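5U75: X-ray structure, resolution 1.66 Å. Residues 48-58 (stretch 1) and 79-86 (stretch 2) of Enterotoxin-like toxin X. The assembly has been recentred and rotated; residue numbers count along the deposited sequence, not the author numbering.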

ATOM      1  N   ARG A  48      -8.918 -10.334   6.635  1.00 19.70           N
ATOM      2  CA  ARG A  48      -7.588 -10.132   6.010  1.00 19.97           C
ATOM      3  C   ARG A  48      -7.636  -9.755   4.519  1.00 18.57           C
ATOM      4  O   ARG A  48      -6.647  -9.940   3.788  1.00 17.87           O
ATOM      5  CB  ARG A  48      -6.690 -11.354   6.227  1.00 22.09           C
ATOM      6  CG  ARG A  48      -6.558 -11.734   7.699  1.00 25.91           C
ATOM      7  CD  ARG A  48      -5.384 -12.674   7.923  1.00 29.92           C
ATOM      8  NE  ARG A  48      -5.670 -14.010   7.404  1.00 33.95           N
ATOM      9  CZ  ARG A  48      -6.241 -15.011   8.086  1.00 39.02           C
ATOM     10  NH1 ARG A  48      -6.603 -14.869   9.363  1.00 42.97           N
ATOM     11  NH2 ARG A  48      -6.453 -16.181   7.482  1.00 39.83           N
ATOM     12  N   ASN A  49      -8.757  -9.180   4.068  1.00 16.67           N
ATOM     13  CA  ASN A  49      -8.858  -8.740   2.682  1.00 16.84           C
ATOM     14  C   ASN A  49      -7.890  -7.613   2.289  1.00 16.38           C
ATOM     15  O   ASN A  49      -7.639  -7.419   1.119  1.00 16.00           O
ATOM     16  CB  ASN A  49     -10.279  -8.277   2.360  1.00 18.05           C
ATOM     17  CG  ASN A  49     -11.201  -9.425   2.050  1.00 19.21           C
ATOM     18  OD1 ASN A  49     -10.767 -10.531   1.727  1.00 20.11           O
ATOM     19  ND2 ASN A  49     -12.482  -9.165   2.140  1.00 20.71           N
ATOM     20  N   TRP A  50      -7.391  -6.855   3.255  1.00 16.68           N
ATOM     21  CA  TRP A  50      -6.375  -5.806   2.959  1.00 16.33           C
ATOM     22  C   TRP A  50      -4.954  -6.340   3.142  1.00 16.83           C
ATOM     23  O   TRP A  50      -4.001  -5.552   3.230  1.00 17.78           O
ATOM     24  CB  TRP A  50      -6.562  -4.604   3.870  1.00 16.33           C
ATOM     25  CG  TRP A  50      -7.804  -3.797   3.715  1.00 16.71           C
ATOM     26  CD1 TRP A  50      -8.878  -4.029   2.896  1.00 16.81           C
ATOM     27  CD2 TRP A  50      -8.090  -2.591   4.418  1.00 16.31           C
ATOM     28  NE1 TRP A  50      -9.801  -3.022   3.051  1.00 16.39           N
ATOM     29  CE2 TRP A  50      -9.355  -2.139   3.989  1.00 15.84           C
ATOM     30  CE3 TRP A  50      -7.395  -1.846   5.384  1.00 15.89           C
ATOM     31  CZ2 TRP A  50      -9.937  -0.955   4.482  1.00 16.11           C
ATOM     32  CZ3 TRP A  50      -7.975  -0.682   5.881  1.00 16.95           C
ATOM     33  CH2 TRP A  50      -9.234  -0.246   5.424  1.00 16.27           C
ATOM     34  N   VAL A  51      -4.785  -7.660   3.213  1.00 16.39           N
ATOM     35  CA  VAL A  51      -3.475  -8.267   3.478  1.00 16.65           C
ATOM     36  C   VAL A  51      -3.179  -9.348   2.431  1.00 17.29           C
ATOM     37  O   VAL A  51      -2.193  -9.257   1.661  1.00 16.82           O
ATOM     38  CB  VAL A  51      -3.404  -8.846   4.927  1.00 17.05           C
ATOM     39  CG1 VAL A  51      -2.094  -9.586   5.174  1.00 17.67           C
ATOM     40  CG2 VAL A  51      -3.610  -7.764   5.980  1.00 17.82           C
ATOM     41  N   TYR A  52      -4.008 -10.396   2.404  1.00 16.73           N
ATOM     42  CA  TYR A  52      -3.773 -11.530   1.505  1.00 16.85           C
ATOM     43  C   TYR A  52      -4.970 -12.491   1.563  1.00 16.92           C
ATOM     44  O   TYR A  52      -5.411 -12.866   2.641  1.00 15.93           O
ATOM     45  CB  TYR A  52      -2.479 -12.313   1.872  1.00 17.85           C
ATOM     46  CG  TYR A  52      -2.197 -13.490   0.965  1.00 18.28           C
ATOM     47  CD1 TYR A  52      -2.701 -14.785   1.254  1.00 18.62           C
ATOM     48  CD2 TYR A  52      -1.452 -13.336  -0.185  1.00 18.56           C
ATOM     49  CE1 TYR A  52      -2.455 -15.851   0.401  1.00 18.63           C
ATOM     50  CE2 TYR A  52      -1.215 -14.390  -1.043  1.00 18.85           C
ATOM     51  CZ  TYR A  52      -1.703 -15.648  -0.743  1.00 19.19           C
ATOM     52  OH  TYR A  52      -1.456 -16.679  -1.615  1.00 20.48           O
ATOM     53  N   SER A  53      -5.430 -12.905   0.398  1.00 17.17           N
ATOM     54  CA  SER A  53      -6.486 -13.890   0.291  1.00 18.51           C
ATOM     55  C   SER A  53      -6.368 -14.661  -1.000  1.00 18.89           C
ATOM     56  O   SER A  53      -5.907 -14.118  -1.999  1.00 19.25           O
ATOM     57  CB  SER A  53      -7.856 -13.193   0.368  1.00 18.46           C
ATOM     58  OG  SER A  53      -8.897 -14.158   0.316  1.00 18.09           O
ATOM     59  N   GLU A  54      -6.764 -15.936  -0.947  1.00 18.73           N
ATOM     60  CA  GLU A  54      -6.945 -16.787  -2.103  1.00 20.09           C
ATOM     61  C   GLU A  54      -8.407 -17.193  -2.268  1.00 19.56           C
ATOM     62  O   GLU A  54      -8.717 -18.053  -3.095  1.00 20.01           O
ATOM     63  CB  GLU A  54      -6.111 -18.054  -1.940  1.00 22.81           C
ATOM     64  CG  GLU A  54      -4.620 -17.806  -1.945  1.00 25.74           C
ATOM     65  CD  GLU A  54      -3.800 -19.026  -1.532  1.00 29.12           C
ATOM     66  OE1 GLU A  54      -4.315 -20.158  -1.575  1.00 30.52           O
ATOM     67  OE2 GLU A  54      -2.634 -18.848  -1.156  1.00 29.24           O
ATOM     68  N   ARG A  55      -9.287 -16.602  -1.469  1.00 19.18           N
ATOM     69  CA  ARG A  55     -10.704 -16.955  -1.506  1.00 19.34           C
ATOM     70  C   ARG A  55     -11.338 -16.573  -2.830  1.00 19.90           C
ATOM     71  O   ARG A  55     -10.956 -15.570  -3.452  1.00 19.90           O
ATOM     72  CB  ARG A  55     -11.471 -16.295  -0.367  1.00 18.82           C
ATOM     73  CG  ARG A  55     -11.166 -16.890   0.984  1.00 18.83           C
ATOM     74  CD  ARG A  55     -11.732 -16.032   2.085  1.00 19.70           C
ATOM     75  NE  ARG A  55     -13.143 -15.749   1.847  1.00 19.63           N
ATOM     76  CZ  ARG A  55     -13.779 -14.626   2.174  1.00 20.48           C
ATOM     77  NH1 ARG A  55     -13.164 -13.617   2.810  1.00 19.87           N
ATOM     78  NH2 ARG A  55     -15.058 -14.522   1.880  1.00 20.88           N
ATOM     79  N   PRO A  56     -12.329 -17.364  -3.275  1.00 20.23           N
ATOM     80  CA  PRO A  56     -12.993 -17.035  -4.535  1.00 20.49           C
ATOM     81  C   PRO A  56     -13.632 -15.646  -4.511  1.00 21.12           C
ATOM     82  O   PRO A  56     -14.225 -15.254  -3.491  1.00 21.48           O
ATOM     83  CB  PRO A  56     -14.097 -18.103  -4.659  1.00 20.80           C
ATOM     84  CG  PRO A  56     -13.811 -19.128  -3.649  1.00 20.74           C
ATOM     85  CD  PRO A  56     -12.908 -18.552  -2.606  1.00 20.50           C
ATOM     86  N   LEU A  57     -13.523 -14.922  -5.623  1.00 21.73           N
ATOM     87  CA  LEU A  57     -14.113 -13.587  -5.751  1.00 23.50           C
ATOM     88  C   LEU A  57     -15.578 -13.642  -6.170  1.00 25.90           C
ATOM     89  O   LEU A  57     -15.921 -14.401  -7.064  1.00 28.57           O
ATOM     90  CB  LEU A  57     -13.387 -12.782  -6.823  1.00 23.37           C
ATOM     91  CG  LEU A  57     -11.922 -12.463  -6.590  1.00 23.14           C
ATOM     92  CD1 LEU A  57     -11.381 -11.776  -7.838  1.00 23.29           C
ATOM     93  CD2 LEU A  57     -11.764 -11.591  -5.357  1.00 22.43           C
ATOM     94  N   ASN A  58     -16.417 -12.812  -5.559  1.00 28.52           N
ATOM     95  CA  ASN A  58     -17.761 -12.551  -6.103  1.00 30.46           C
ATOM     96  C   ASN A  58     -17.611 -11.780  -7.416  1.00 29.64           C
ATOM     97  O   ASN A  58     -16.562 -11.177  -7.679  1.00 27.74           O
ATOM     98  CB  ASN A  58     -18.624 -11.633  -5.231  1.00 33.28           C
ATOM     99  CG  ASN A  58     -18.650 -11.986  -3.762  1.00 35.92           C
ATOM    100  OD1 ASN A  58     -18.640 -13.162  -3.368  1.00 38.61           O
ATOM    101  ND2 ASN A  58     -18.707 -10.938  -2.921  1.00 34.54           N
ATOM    102  N   PRO A  79       7.822  -9.945  -0.588  1.00 21.28           N
ATOM    103  CA  PRO A  79       6.613 -10.296   0.183  1.00 21.68           C
ATOM    104  C   PRO A  79       5.416 -10.455  -0.746  1.00 20.91           C
ATOM    105  O   PRO A  79       5.327  -9.731  -1.717  1.00 21.10           O
ATOM    106  CB  PRO A  79       6.450  -9.111   1.146  1.00 22.94           C
ATOM    107  CG  PRO A  79       7.162  -7.968   0.491  1.00 22.84           C
ATOM    108  CD  PRO A  79       8.294  -8.575  -0.294  1.00 22.71           C
ATOM    109  N   LYS A  80       4.545 -11.427  -0.472  1.00 19.46           N
ATOM    110  CA  LYS A  80       3.368 -11.671  -1.306  1.00 19.08           C
ATOM    111  C   LYS A  80       2.140 -11.169  -0.539  1.00 17.30           C
ATOM    112  O   LYS A  80       1.842 -11.629   0.570  1.00 17.25           O
ATOM    113  CB  LYS A  80       3.263 -13.160  -1.655  1.00 20.76           C
ATOM    114  N   ARG A  81       1.492 -10.161  -1.105  1.00 16.25           N
ATOM    115  CA  ARG A  81       0.321  -9.530  -0.496  1.00 15.96           C
ATOM    116  C   ARG A  81      -0.638  -9.147  -1.601  1.00 14.88           C
ATOM    117  O   ARG A  81      -0.248  -8.947  -2.748  1.00 13.66           O
ATOM    118  CB  ARG A  81       0.713  -8.286   0.295  1.00 16.08           C
ATOM    119  CG  ARG A  81       1.587  -8.530   1.520  1.00 16.56           C
ATOM    120  CD  ARG A  81       0.863  -9.297   2.611  1.00 17.27           C
ATOM    121  NE  ARG A  81       1.654  -9.432   3.829  1.00 17.00           N
ATOM    122  CZ  ARG A  81       2.616 -10.337   4.053  1.00 18.12           C
ATOM    123  NH1 ARG A  81       2.979 -11.207   3.135  1.00 18.87           N
ATOM    124  NH2 ARG A  81       3.243 -10.353   5.229  1.00 19.15           N
ATOM    125  N   ASN A  82      -1.919  -9.081  -1.261  1.00 14.29           N
ATOM    126  CA  ASN A  82      -2.920  -8.655  -2.212  1.00 14.22           C
ATOM    127  C   ASN A  82      -4.106  -8.056  -1.478  1.00 14.34           C
ATOM    128  O   ASN A  82      -4.290  -8.304  -0.275  1.00 13.88           O
ATOM    129  CB  ASN A  82      -3.341  -9.816  -3.146  1.00 14.44           C
ATOM    130  CG  ASN A  82      -3.882 -11.029  -2.409  1.00 15.42           C
ATOM    131  OD1 ASN A  82      -4.898 -10.946  -1.720  1.00 15.83           O
ATOM    132  ND2 ASN A  82      -3.230 -12.169  -2.580  1.00 15.66           N
ATOM    133  N   ILE A  83      -4.868  -7.235  -2.182  1.00 13.92           N
ATOM    134  CA  ILE A  83      -6.022  -6.589  -1.585  1.00 14.29           C
ATOM    135  C   ILE A  83      -7.267  -6.964  -2.367  1.00 14.59           C
ATOM    136  O   ILE A  83      -7.273  -6.969  -3.589  1.00 14.12           O
ATOM    137  CB  ILE A  83      -5.839  -5.069  -1.404  1.00 15.08           C
ATOM    138  CG1 ILE A  83      -5.692  -4.341  -2.750  1.00 15.21           C
ATOM    139  CG2 ILE A  83      -4.630  -4.821  -0.488  1.00 14.86           C
ATOM    140  CD1 ILE A  83      -5.524  -2.841  -2.628  1.00 16.15           C
ATOM    141  N   THR A  84      -8.312  -7.309  -1.627  1.00 14.68           N
ATOM    142  CA  THR A  84      -9.572  -7.755  -2.206  1.00 15.10           C
ATOM    143  C   THR A  84     -10.600  -6.669  -1.923  1.00 15.76           C
ATOM    144  O   THR A  84     -10.908  -6.399  -0.757  1.00 15.84           O
ATOM    145  CB  THR A  84     -10.006  -9.112  -1.622  1.00 15.46           C
ATOM    146  OG1 THR A  84      -8.978 -10.091  -1.847  1.00 15.62           O
ATOM    147  CG2 THR A  84     -11.292  -9.596  -2.295  1.00 16.19           C
ATOM    148  N   LEU A  85     -11.131  -6.063  -2.992  1.00 15.62           N
ATOM    149  CA  LEU A  85     -11.988  -4.885  -2.882  1.00 17.93           C
ATOM    150  C   LEU A  85     -13.279  -5.046  -3.669  1.00 16.82           C
ATOM    151  O   LEU A  85     -13.325  -5.784  -4.654  1.00 17.70           O
ATOM    152  CB  LEU A  85     -11.275  -3.646  -3.430  1.00 18.36           C
ATOM    153  CG  LEU A  85      -9.864  -3.315  -2.932  1.00 19.48           C
ATOM    154  CD1 LEU A  85      -9.351  -2.114  -3.707  1.00 20.02           C
ATOM    155  CD2 LEU A  85      -9.881  -3.032  -1.447  1.00 20.01           C
ATOM    156  N   ASN A  86     -14.303  -4.316  -3.262  1.00 17.17           N
ATOM    157  CA  ASN A  86     -15.504  -4.189  -4.094  1.00 19.13           C
ATOM    158  C   ASN A  86     -15.225  -3.367  -5.349  1.00 19.52           C
ATOM    159  O   ASN A  86     -14.394  -2.443  -5.318  1.00 17.38           O
ATOM    160  CB  ASN A  86     -16.651  -3.584  -3.287  1.00 21.41           C
ATOM    161  CG  ASN A  86     -17.134  -4.526  -2.195  1.00 23.52           C
ATOM    162  OD1 ASN A  86     -16.905  -5.731  -2.255  1.00 23.92           O
ATOM    163  ND2 ASN A  86     -17.786  -3.976  -1.190  1.00 25.85           N
TER
HETATM  164  O   HOH W   1      -6.934  -9.925  -0.229  1.00 13.98           O

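An irregular segment, residues 48-58, lies against the strand within the second stretch, and together they bury 558 Å² of surface. Thr84 and Asn82 are the most heavily covered residues, and both bond through their backbone amides as well as presenting side chains to the segment. Thr84 N donates to Asn49 O (2.8 Å, 164°), and Asn82 N donates to Val51 O (2.9 Å, 157°). The turn that offers these carbonyls is held by Arg48 O, which accepts from both Val51 N and Tyr52 N at 3.0 Å. Asn49 O also receives a CA-H...O contact from Ile83 CA at 3.3 Å.

Asn82 extends the pairing with its side chain. In the p rotamer its amide reaches the backbone of Ser53: OD1 accepts from Ser53 N at 2.9 Å, while ND2 makes a weak bond to Ser53 O at 3.4 Å. One carboxamide thus satisfies a donor and, less well, an acceptor of the same residue, much as a neighbouring strand would. The Tyr52 ring lies beside it, with CD2 3.2 Å from Asn82 ND2, and turns its edge to Arg81 CA (CD2 to CA, 4.2 Å).

Thr84 points its CA-to-CB bond toward the segment. Its methyl meets Leu57 in an apolar contact (CG2 to CD2, 3.7 Å), and its CB lies 3.7 Å from Asn49 OD1. The hydroxyl joins the polar network through water 1, 2.6 Å from Thr84 OG1; this water also lies 2.9 Å from Asn49 O and 2.7 Å from Asn82 OD1, within hydrogen-bonding reach of both, so it ties both strand residues to the segment.

Val51, whose CA-to-CB bond points away, still brings CG1 to 3.9 Å from Arg81 CD, packing methyl against methylene. Within the segment, Ser53 OG accepts from Arg55 N at 3.1 Å, supporting the backbone just beyond the Asn82 clasp.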